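Local coordinates for protein cofilin (Streptomyces griseoflavus, PDB 5IVU) that probably binds actin, as other members of the ADF/cofilin family do, at residues G6-T16 / N37-S45; Y51-E60 / F125-V133. All coordinates share one frame; numbering follows the deposited sequence.

Interaction 1: G6-T16 / N37-S45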
loop_
_atom_site.group_PDB
_atom_site.type_symbol
_atom_site.label_atom_id
_atom_site.label_comp_id
_atom_site.label_asym_id
_atom_site.label_seq_id
_atom_site.Cartn_x
_atom_site.Cartn_y
_atom_site.Cartn_z
ATOM N N GLY A 6 -17.366 -6.509 12.011
ATOM C CA GLY A 6 -16.919 -5.148 12.443
ATOM C C GLY A 6 -16.536 -4.201 11.313
ATOM O O GLY A 6 -16.954 -3.031 11.291
ATOM N N VAL A 7 -15.737 -4.708 10.375
ATOM C CA VAL A 7 -15.045 -3.859 9.391
ATOM C C VAL A 7 -15.411 -4.218 7.950
ATOM O O VAL A 7 -15.267 -5.366 7.529
ATOM C CB VAL A 7 -13.512 -3.930 9.578
ATOM C CG1 VAL A 7 -12.810 -2.904 8.691
ATOM C CG2 VAL A 7 -13.141 -3.728 11.049
ATOM N N THR A 8 -15.858 -3.209 7.201
ATOM C CA THR A 8 -16.391 -3.392 5.849
ATOM C C THR A 8 -15.462 -2.736 4.802
ATOM O O THR A 8 -14.845 -1.699 5.054
ATOM C CB THR A 8 -17.851 -2.858 5.774
ATOM O OG1 THR A 8 -18.543 -3.479 4.689
ATOM C CG2 THR A 8 -17.919 -1.330 5.628
ATOM N N LEU A 9 -15.357 -3.359 3.635
ATOM C CA LEU A 9 -14.516 -2.842 2.552
ATOM C C LEU A 9 -15.320 -1.919 1.632
ATOM O O LEU A 9 -16.358 -2.320 1.100
ATOM C CB LEU A 9 -13.951 -4.014 1.747
ATOM C CG LEU A 9 -13.006 -3.728 0.586
ATOM C CD1 LEU A 9 -11.757 -3.017 1.063
ATOM C CD2 LEU A 9 -12.650 -5.036 -0.093
ATOM N N ASN A 10 -14.828 -0.700 1.436
ATOM C CA ASN A 10 -15.445 0.247 0.507
ATOM C C ASN A 10 -15.258 -0.204 -0.959
ATOM O O ASN A 10 -14.194 -0.707 -1.336
ATOM C CB ASN A 10 -14.873 1.643 0.768
ATOM C CG ASN A 10 -15.675 2.761 0.120
ATOM O OD1 ASN A 10 -16.763 2.553 -0.419
ATOM N ND2 ASN A 10 -15.137 3.971 0.198
ATOM N N ASP A 11 -16.315 -0.056 -1.766
ATOM C CA ASP A 11 -16.288 -0.437 -3.195
ATOM C C ASP A 11 -15.197 0.300 -3.970
ATOM O O ASP A 11 -14.602 -0.263 -4.896
ATOM C CB ASP A 11 -17.645 -0.158 -3.877
ATOM C CG ASP A 11 -18.765 -1.067 -3.390
ATOM O OD1 ASP A 11 -18.505 -2.235 -3.013
ATOM O OD2 ASP A 11 -19.926 -0.608 -3.403
ATOM N N ALA A 12 -14.941 1.548 -3.576
ATOM C CA ALA A 12 -13.885 2.386 -4.169
ATOM C C ALA A 12 -12.456 1.818 -4.068
ATOM O O ALA A 12 -11.596 2.186 -4.868
ATOM C CB ALA A 12 -13.926 3.776 -3.560
ATOM N N CYS A 13 -12.205 0.937 -3.096
ATOM C CA CYS A 13 -10.897 0.299 -2.954
ATOM C C CYS A 13 -10.537 -0.556 -4.173
ATOM O O CYS A 13 -9.497 -0.313 -4.811
ATOM C CB CYS A 13 -10.822 -0.552 -1.674
ATOM S SG CYS A 13 -10.851 0.417 -0.149
ATOM N N VAL A 14 -11.387 -1.537 -4.491
ATOM C CA VAL A 14 -11.147 -2.409 -5.651
ATOM C C VAL A 14 -11.222 -1.613 -6.962
ATOM O O VAL A 14 -10.426 -1.854 -7.863
ATOM C CB VAL A 14 -12.093 -3.644 -5.680
ATOM C CG1 VAL A 14 -12.028 -4.372 -7.023
ATOM C CG2 VAL A 14 -11.738 -4.622 -4.568
ATOM N N GLU A 15 -12.165 -0.677 -7.056
ATOM C CA GLU A 15 -12.335 0.150 -8.260
ATOM C C GLU A 15 -11.083 0.932 -8.602
ATOM O O GLU A 15 -10.630 0.892 -9.742
ATOM C CB GLU A 15 -13.504 1.134 -8.108
ATOM C CG GLU A 15 -14.887 0.504 -8.221
ATOM C CD GLU A 15 -16.021 1.478 -7.912
ATOM O OE1 GLU A 15 -15.793 2.710 -7.885
ATOM O OE2 GLU A 15 -17.153 1.007 -7.691
ATOM N N THR A 16 -10.535 1.638 -7.612
ATOM C CA THR A 16 -9.326 2.449 -7.811
ATOM C C THR A 16 -8.113 1.571 -8.112
ATOM O O THR A 16 -7.239 1.957 -8.887
ATOM C CB THR A 16 -9.017 3.336 -6.588
ATOM O OG1 THR A 16 -10.210 3.983 -6.153
ATOM C CG2 THR A 16 -7.992 4.406 -6.929
ATOM N N ASN A 37 -11.606 1.079 13.435
ATOM C CA ASN A 37 -12.895 1.723 13.143
ATOM C C ASN A 37 -13.640 0.916 12.050
ATOM O O ASN A 37 -13.292 -0.243 11.824
ATOM C CB ASN A 37 -12.668 3.229 12.776
ATOM C CG ASN A 37 -13.738 4.174 13.345
ATOM O OD1 ASN A 37 -14.775 3.746 13.854
ATOM N ND2 ASN A 37 -13.483 5.483 13.241
ATOM N N THR A 38 -14.635 1.506 11.375
ATOM C CA THR A 38 -15.695 0.736 10.681
ATOM C C THR A 38 -15.509 0.354 9.199
ATOM O O THR A 38 -16.100 -0.643 8.764
ATOM C CB THR A 38 -17.045 1.485 10.775
ATOM O OG1 THR A 38 -16.909 2.792 10.196
ATOM C CG2 THR A 38 -17.485 1.613 12.228
ATOM N N GLU A 39 -14.737 1.134 8.427
ATOM C CA GLU A 39 -14.504 0.827 7.004
ATOM C C GLU A 39 -13.069 1.085 6.532
ATOM O O GLU A 39 -12.408 2.025 6.989
ATOM C CB GLU A 39 -15.506 1.566 6.097
ATOM C CG GLU A 39 -15.136 2.993 5.682
ATOM C CD GLU A 39 -16.194 3.661 4.806
ATOM O OE1 GLU A 39 -17.408 3.504 5.073
ATOM O OE2 GLU A 39 -15.809 4.371 3.855
ATOM N N ILE A 40 -12.612 0.244 5.601
ATOM C CA ILE A 40 -11.357 0.463 4.888
ATOM C C ILE A 40 -11.673 1.310 3.650
ATOM O O ILE A 40 -12.598 0.998 2.900
ATOM C CB ILE A 40 -10.695 -0.861 4.458
ATOM C CG1 ILE A 40 -10.419 -1.760 5.676
ATOM C CG2 ILE A 40 -9.391 -0.589 3.703
ATOM C CD1 ILE A 40 -10.181 -3.219 5.333
ATOM N N ALA A 41 -10.900 2.371 3.444
ATOM C CA ALA A 41 -11.166 3.359 2.405
ATOM C C ALA A 41 -9.871 3.805 1.756
ATOM O O ALA A 41 -8.787 3.573 2.304
ATOM C CB ALA A 41 -11.886 4.568 3.002
ATOM N N VAL A 42 -10.003 4.460 0.597
ATOM C CA VAL A 42 -8.880 5.060 -0.115
ATOM C C VAL A 42 -8.590 6.394 0.535
ATOM O O VAL A 42 -9.436 7.268 0.508
ATOM C CB VAL A 42 -9.201 5.296 -1.614
ATOM C CG1 VAL A 42 -8.057 6.030 -2.321
ATOM C CG2 VAL A 42 -9.504 3.971 -2.311
ATOM N N GLU A 43 -7.411 6.537 1.140
ATOM C CA GLU A 43 -6.960 7.841 1.631
ATOM C C GLU A 43 -6.538 8.704 0.457
ATOM O O GLU A 43 -6.878 9.886 0.399
ATOM C CB GLU A 43 -5.794 7.714 2.617
ATOM C CG GLU A 43 -5.488 9.030 3.352
ATOM C CD GLU A 43 -4.223 9.000 4.187
ATOM O OE1 GLU A 43 -3.335 8.171 3.930
ATOM O OE2 GLU A 43 -4.103 9.820 5.109
ATOM N N LYS A 44 -5.766 8.126 -0.458
ATOM C CA LYS A 44 -5.428 8.823 -1.691
ATOM C C LYS A 44 -4.849 7.972 -2.813
ATOM O O LYS A 44 -4.440 6.834 -2.623
ATOM C CB LYS A 44 -4.494 10.006 -1.441
ATOM C CG LYS A 44 -3.268 9.802 -0.569
ATOM C CD LYS A 44 -2.343 11.062 -0.571
ATOM C CE LYS A 44 -1.997 11.666 -1.955
ATOM N NZ LYS A 44 -0.984 12.770 -1.939
ATOM N N SER A 45 -4.856 8.579 -3.995
ATOM C CA SER A 45 -4.223 8.058 -5.197
ATOM C C SER A 45 -3.189 9.069 -5.679
ATOM O O SER A 45 -3.244 10.251 -5.341
ATOM C CB SER A 45 -5.263 7.860 -6.291
ATOM O OG SER A 45 -6.345 7.088 -5.818
#

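Interaction 2: Y51-E60 / F125-V133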
loop_
_atom_site.group_PDB
_atom_site.type_symbol
_atom_site.label_atom_id
_atom_site.label_comp_id
_atom_site.label_asym_id
_atom_site.label_seq_id
_atom_site.Cartn_x
_atom_site.Cartn_y
_atom_site.Cartn_z
ATOM N N TYR A 51 9.231 7.924 -6.516
ATOM C CA TYR A 51 9.110 7.064 -5.340
ATOM C C TYR A 51 9.175 7.833 -4.002
ATOM O O TYR A 51 8.574 7.392 -3.016
ATOM C CB TYR A 51 10.158 5.943 -5.366
ATOM C CG TYR A 51 9.871 4.825 -4.386
ATOM C CD1 TYR A 51 9.031 3.780 -4.729
ATOM C CD2 TYR A 51 10.434 4.826 -3.110
ATOM C CE1 TYR A 51 8.765 2.749 -3.836
ATOM C CE2 TYR A 51 10.170 3.806 -2.211
ATOM C CZ TYR A 51 9.338 2.764 -2.578
ATOM O OH TYR A 51 9.064 1.753 -1.696
ATOM N N ASP A 52 9.866 8.973 -3.968
ATOM C CA ASP A 52 9.921 9.800 -2.752
ATOM C C ASP A 52 8.588 10.443 -2.366
ATOM O O ASP A 52 8.351 10.682 -1.174
ATOM C CB ASP A 52 11.000 10.877 -2.869
ATOM C CG ASP A 52 12.394 10.298 -2.857
ATOM O OD1 ASP A 52 12.663 9.370 -2.064
ATOM O OD2 ASP A 52 13.233 10.779 -3.636
ATOM N N ASN A 53 7.732 10.721 -3.344
ATOM C CA ASN A 53 6.353 11.161 -3.063
ATOM C C ASN A 53 5.528 10.082 -2.364
ATOM O O ASN A 53 4.681 10.395 -1.516
ATOM C CB ASN A 53 5.616 11.581 -4.340
ATOM C CG ASN A 53 5.996 12.974 -4.803
ATOM O OD1 ASN A 53 7.167 13.269 -5.046
ATOM N ND2 ASN A 53 5.005 13.847 -4.900
ATOM N N PHE A 54 5.767 8.820 -2.737
ATOM C CA PHE A 54 5.150 7.674 -2.062
ATOM C C PHE A 54 5.589 7.615 -0.603
ATOM O O PHE A 54 4.737 7.560 0.293
ATOM C CB PHE A 54 5.497 6.368 -2.780
ATOM C CG PHE A 54 5.065 5.131 -2.046
ATOM C CD1 PHE A 54 3.743 4.966 -1.645
ATOM C CD2 PHE A 54 5.974 4.111 -1.788
ATOM C CE1 PHE A 54 3.336 3.819 -0.975
ATOM C CE2 PHE A 54 5.573 2.956 -1.126
ATOM C CZ PHE A 54 4.248 2.814 -0.717
ATOM N N LEU A 55 6.907 7.661 -0.384
ATOM C CA LEU A 55 7.473 7.640 0.961
ATOM C C LEU A 55 6.956 8.779 1.841
ATOM O O LEU A 55 6.721 8.570 3.033
ATOM C CB LEU A 55 8.997 7.675 0.915
ATOM C CG LEU A 55 9.677 6.404 0.396
ATOM C CD1 LEU A 55 11.190 6.590 0.349
ATOM C CD2 LEU A 55 9.320 5.192 1.251
ATOM N N ALA A 56 6.726 9.947 1.238
ATOM C CA ALA A 56 6.168 11.105 1.946
ATOM C C ALA A 56 4.734 10.888 2.419
ATOM O O ALA A 56 4.354 11.417 3.453
ATOM C CB ALA A 56 6.244 12.360 1.074
ATOM N N ASP A 57 3.942 10.130 1.664
ATOM C CA ASP A 57 2.554 9.813 2.060
ATOM C C ASP A 57 2.398 8.670 3.069
ATOM O O ASP A 57 1.285 8.410 3.533
ATOM C CB ASP A 57 1.698 9.530 0.824
ATOM C CG ASP A 57 1.435 10.778 0.025
ATOM O OD1 ASP A 57 0.737 11.638 0.577
ATOM O OD2 ASP A 57 1.923 10.918 -1.116
ATOM N N LEU A 58 3.491 7.990 3.400
ATOM C CA LEU A 58 3.497 7.033 4.503
ATOM C C LEU A 58 3.745 7.834 5.778
ATOM O O LEU A 58 4.876 8.302 5.999
ATOM C CB LEU A 58 4.595 5.986 4.307
ATOM C CG LEU A 58 4.453 5.110 3.059
ATOM C CD1 LEU A 58 5.699 4.259 2.893
ATOM C CD2 LEU A 58 3.210 4.234 3.134
ATOM N N PRO A 59 2.696 8.021 6.616
ATOM C CA PRO A 59 2.936 8.859 7.789
ATOM C C PRO A 59 3.856 8.143 8.756
ATOM O O PRO A 59 3.721 6.930 8.950
ATOM C CB PRO A 59 1.538 9.067 8.393
ATOM C CG PRO A 59 0.576 8.381 7.481
ATOM C CD PRO A 59 1.366 7.399 6.673
ATOM N N GLU A 60 4.783 8.895 9.341
ATOM C CA GLU A 60 5.832 8.323 10.181
ATOM C C GLU A 60 5.341 7.686 11.486
ATOM O O GLU A 60 6.031 6.826 12.033
ATOM C CB GLU A 60 6.934 9.358 10.468
ATOM C CG GLU A 60 6.548 10.517 11.376
ATOM C CD GLU A 60 7.557 11.658 11.315
ATOM O OE1 GLU A 60 8.609 11.562 11.988
ATOM O OE2 GLU A 60 7.286 12.654 10.598
ATOM N N PHE A 125 11.364 3.220 7.893
ATOM C CA PHE A 125 11.508 3.754 6.539
ATOM C C PHE A 125 12.536 3.013 5.679
ATOM O O PHE A 125 12.353 2.940 4.474
ATOM C CB PHE A 125 11.752 5.273 6.552
ATOM C CG PHE A 125 10.502 6.079 6.826
ATOM C CD1 PHE A 125 9.493 6.176 5.863
ATOM C CD2 PHE A 125 10.321 6.719 8.047
ATOM C CE1 PHE A 125 8.336 6.899 6.108
ATOM C CE2 PHE A 125 9.168 7.442 8.300
ATOM C CZ PHE A 125 8.175 7.533 7.333
ATOM N N SER A 126 13.563 2.422 6.281
ATOM C CA SER A 126 14.541 1.620 5.512
ATOM C C SER A 126 13.932 0.364 4.874
ATOM O O SER A 126 14.408 -0.094 3.832
ATOM C CB SER A 126 15.719 1.193 6.383
ATOM O OG SER A 126 15.303 0.294 7.396
ATOM N N GLU A 127 12.888 -0.174 5.506
ATOM C CA GLU A 127 12.192 -1.359 5.009
ATOM C C GLU A 127 11.268 -1.090 3.810
ATOM O O GLU A 127 10.889 -2.024 3.120
ATOM C CB GLU A 127 11.448 -2.046 6.158
ATOM C CG GLU A 127 12.427 -2.607 7.177
ATOM C CD GLU A 127 11.781 -3.205 8.413
ATOM O OE1 GLU A 127 10.556 -3.075 8.600
ATOM O OE2 GLU A 127 12.525 -3.786 9.231
ATOM N N VAL A 128 10.926 0.172 3.566
ATOM C CA VAL A 128 10.159 0.578 2.374
ATOM C C VAL A 128 10.957 1.474 1.416
ATOM O O VAL A 128 10.391 2.004 0.460
ATOM C CB VAL A 128 8.815 1.255 2.754
ATOM C CG1 VAL A 128 7.909 0.249 3.455
ATOM C CG2 VAL A 128 9.022 2.494 3.633
ATOM N N ALA A 129 12.260 1.634 1.661
ATOM C CA ALA A 129 13.156 2.368 0.752
ATOM C C ALA A 129 13.206 1.668 -0.590
ATOM O O ALA A 129 13.130 0.439 -0.641
ATOM C CB ALA A 129 14.561 2.446 1.328
ATOM N N HIS A 130 13.344 2.453 -1.661
ATOM C CA HIS A 130 13.153 1.951 -3.018
ATOM C C HIS A 130 14.034 0.744 -3.304
ATOM O O HIS A 130 13.537 -0.278 -3.776
ATOM C CB HIS A 130 13.380 3.058 -4.062
ATOM C CG HIS A 130 12.728 2.792 -5.387
ATOM N ND1 HIS A 130 13.097 3.449 -6.540
ATOM C CD2 HIS A 130 11.729 1.948 -5.742
ATOM C CE1 HIS A 130 12.353 3.027 -7.546
ATOM N NE2 HIS A 130 11.520 2.109 -7.092
ATOM N N GLU A 131 15.317 0.848 -2.972
ATOM C CA GLU A 131 16.283 -0.229 -3.226
ATOM C C GLU A 131 15.910 -1.534 -2.506
ATOM O O GLU A 131 16.041 -2.625 -3.063
ATOM C CB GLU A 131 17.692 0.212 -2.809
ATOM C CG GLU A 131 18.824 -0.643 -3.393
ATOM C CD GLU A 131 20.056 -0.787 -2.485
ATOM O OE1 GLU A 131 20.073 -0.262 -1.342
ATOM O OE2 GLU A 131 21.025 -1.455 -2.922
ATOM N N ASN A 132 15.443 -1.408 -1.268
ATOM C CA ASN A 132 15.032 -2.562 -0.461
ATOM C C ASN A 132 13.798 -3.239 -1.078
ATOM O O ASN A 132 13.683 -4.467 -1.069
ATOM C CB ASN A 132 14.760 -2.121 0.993
ATOM C CG ASN A 132 14.914 -3.256 2.001
ATOM O OD1 ASN A 132 14.198 -4.260 1.952
ATOM N ND2 ASN A 132 15.839 -3.083 2.940
ATOM N N VAL A 133 12.885 -2.425 -1.608
ATOM C CA VAL A 133 11.657 -2.909 -2.243
ATOM C C VAL A 133 11.960 -3.548 -3.602
ATOM O O VAL A 133 11.389 -4.588 -3.925
ATOM C CB VAL A 133 10.595 -1.783 -2.349
ATOM C CG1 VAL A 133 9.383 -2.225 -3.162
ATOM C CG2 VAL A 133 10.157 -1.356 -0.954
#

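Interaction 1: G6-T16 / N37-S45
An outermost strand of the cofilin sheet, formed by Thr8 and Leu9, pairs in parallel with strand 39-46. Thr8 carries the pairing: its N donates to Thr38 O, and its O accepts from Ile40 N at 3.0 Å. The next bond belongs to the exit from the strand, where Asn10 N reaches Ile40 O at 3.2 Å. On one face of the sheet Thr8 CG2 lies 3.8 Å from Glu39 CB. The opposite face is apolar, with Ile40 CG1 meeting Val7 CG1 at 4.0 Å as the two side chains cross at about a right angle, and Leu9 CD1 coming over Ile40 CB. In the ADF-homology fold this short strand leads straight into helix 11-21, whose opening part, 11-16, runs at 47° to strand 39-45 and packs against it; helix 96-112 covers Val7, Leu9 and Ile40. Cys13 SG settles beside Ile40 O and Ala41 CA, and Val42 CG2 meets the first turn of the helix, 3.8 Å from Ala12 O. Thr16, with CG2 anti to the backbone N and OG1 anti to the carbonyl carbon (chi1 -46°), sends its hydroxyl back to Ala12 O and its methyl to Ser45 OG, 3.3 Å from CG2. A glycine here would probably leave Ala12 O with the backbone N of that residue alone and open a gap beside Val42 CG2 and Ser45 OG.

Interaction 2: Y51-E60 / F125-V133
Tyr51 OH donates to Val128 O at 2.5 Å, a short bond in which the hydroxyl sits tilted 27° out of the carbonyl plane. Seen from the tyrosine, that carbonyl oxygen lies at the ring edge, in its plane. Val133 CG2 comes to 3.4 Å from the same Tyr51 OH, so the phenol end is lodged between the last carbonyl before Ala129, the N-cap residue, and the first turn of helix 130-136. Tyr51 carries its ring across to His130 because chi1 is -165°, which sets CG trans to the main-chain nitrogen, and the two form an offset stack, centroids 4.2 Å apart and planes 16° from parallel. The overlap is extended by a CH-pi contact each way: Tyr51 CB stands over the imidazole, and His130 CB over the phenol ring. Phe54 CD2 closes the other face of Tyr51, and Tyr68 of the central sheet meets the tyrosine edge-to-face. Farther along helix 51-57 and just past its end the contact turns aliphatic. Val128 CG2 is shared by Leu55 CD2, 3.6 Å away as the side chains slide past each other in opposite directions, and by Leu58 CD1, which meets it tip to tip. Phe125 ends the row with its ring edge, placing CZ 3.6 Å from Leu58 O and CE2 against Glu60 CB. Helix 51-57 thus joins the loop between strand 118-122 and the C-terminal helix, both of them packed on the sheet. A phenol stacked on one face by His130, covered on the other by Phe54 and bonded through its hydroxyl probably has little scope to turn or slide.

From the N terminus, strand 8-9 and helix 11-21 come first; the chain then makes strand 28-33 and returns as strand 39-46, where interaction 1 closes a short loop at one margin of the sheet. Strand 39-46 leads on to helix 51-57, which opens interaction 2. That second loop is much longer, spanning strands 64-72 and 81-89, helix 96-112 and strand 118-122 before 125-133 closes it. The two loops follow in series, neither nesting nor crossing, with centres about 22 Å apart on opposite sides of the chain's centre. A salt bridge from Lys44 NZ to Asp57 OD1 connects them, joining strand 39-46 to the helix that packs against the C-terminal segment.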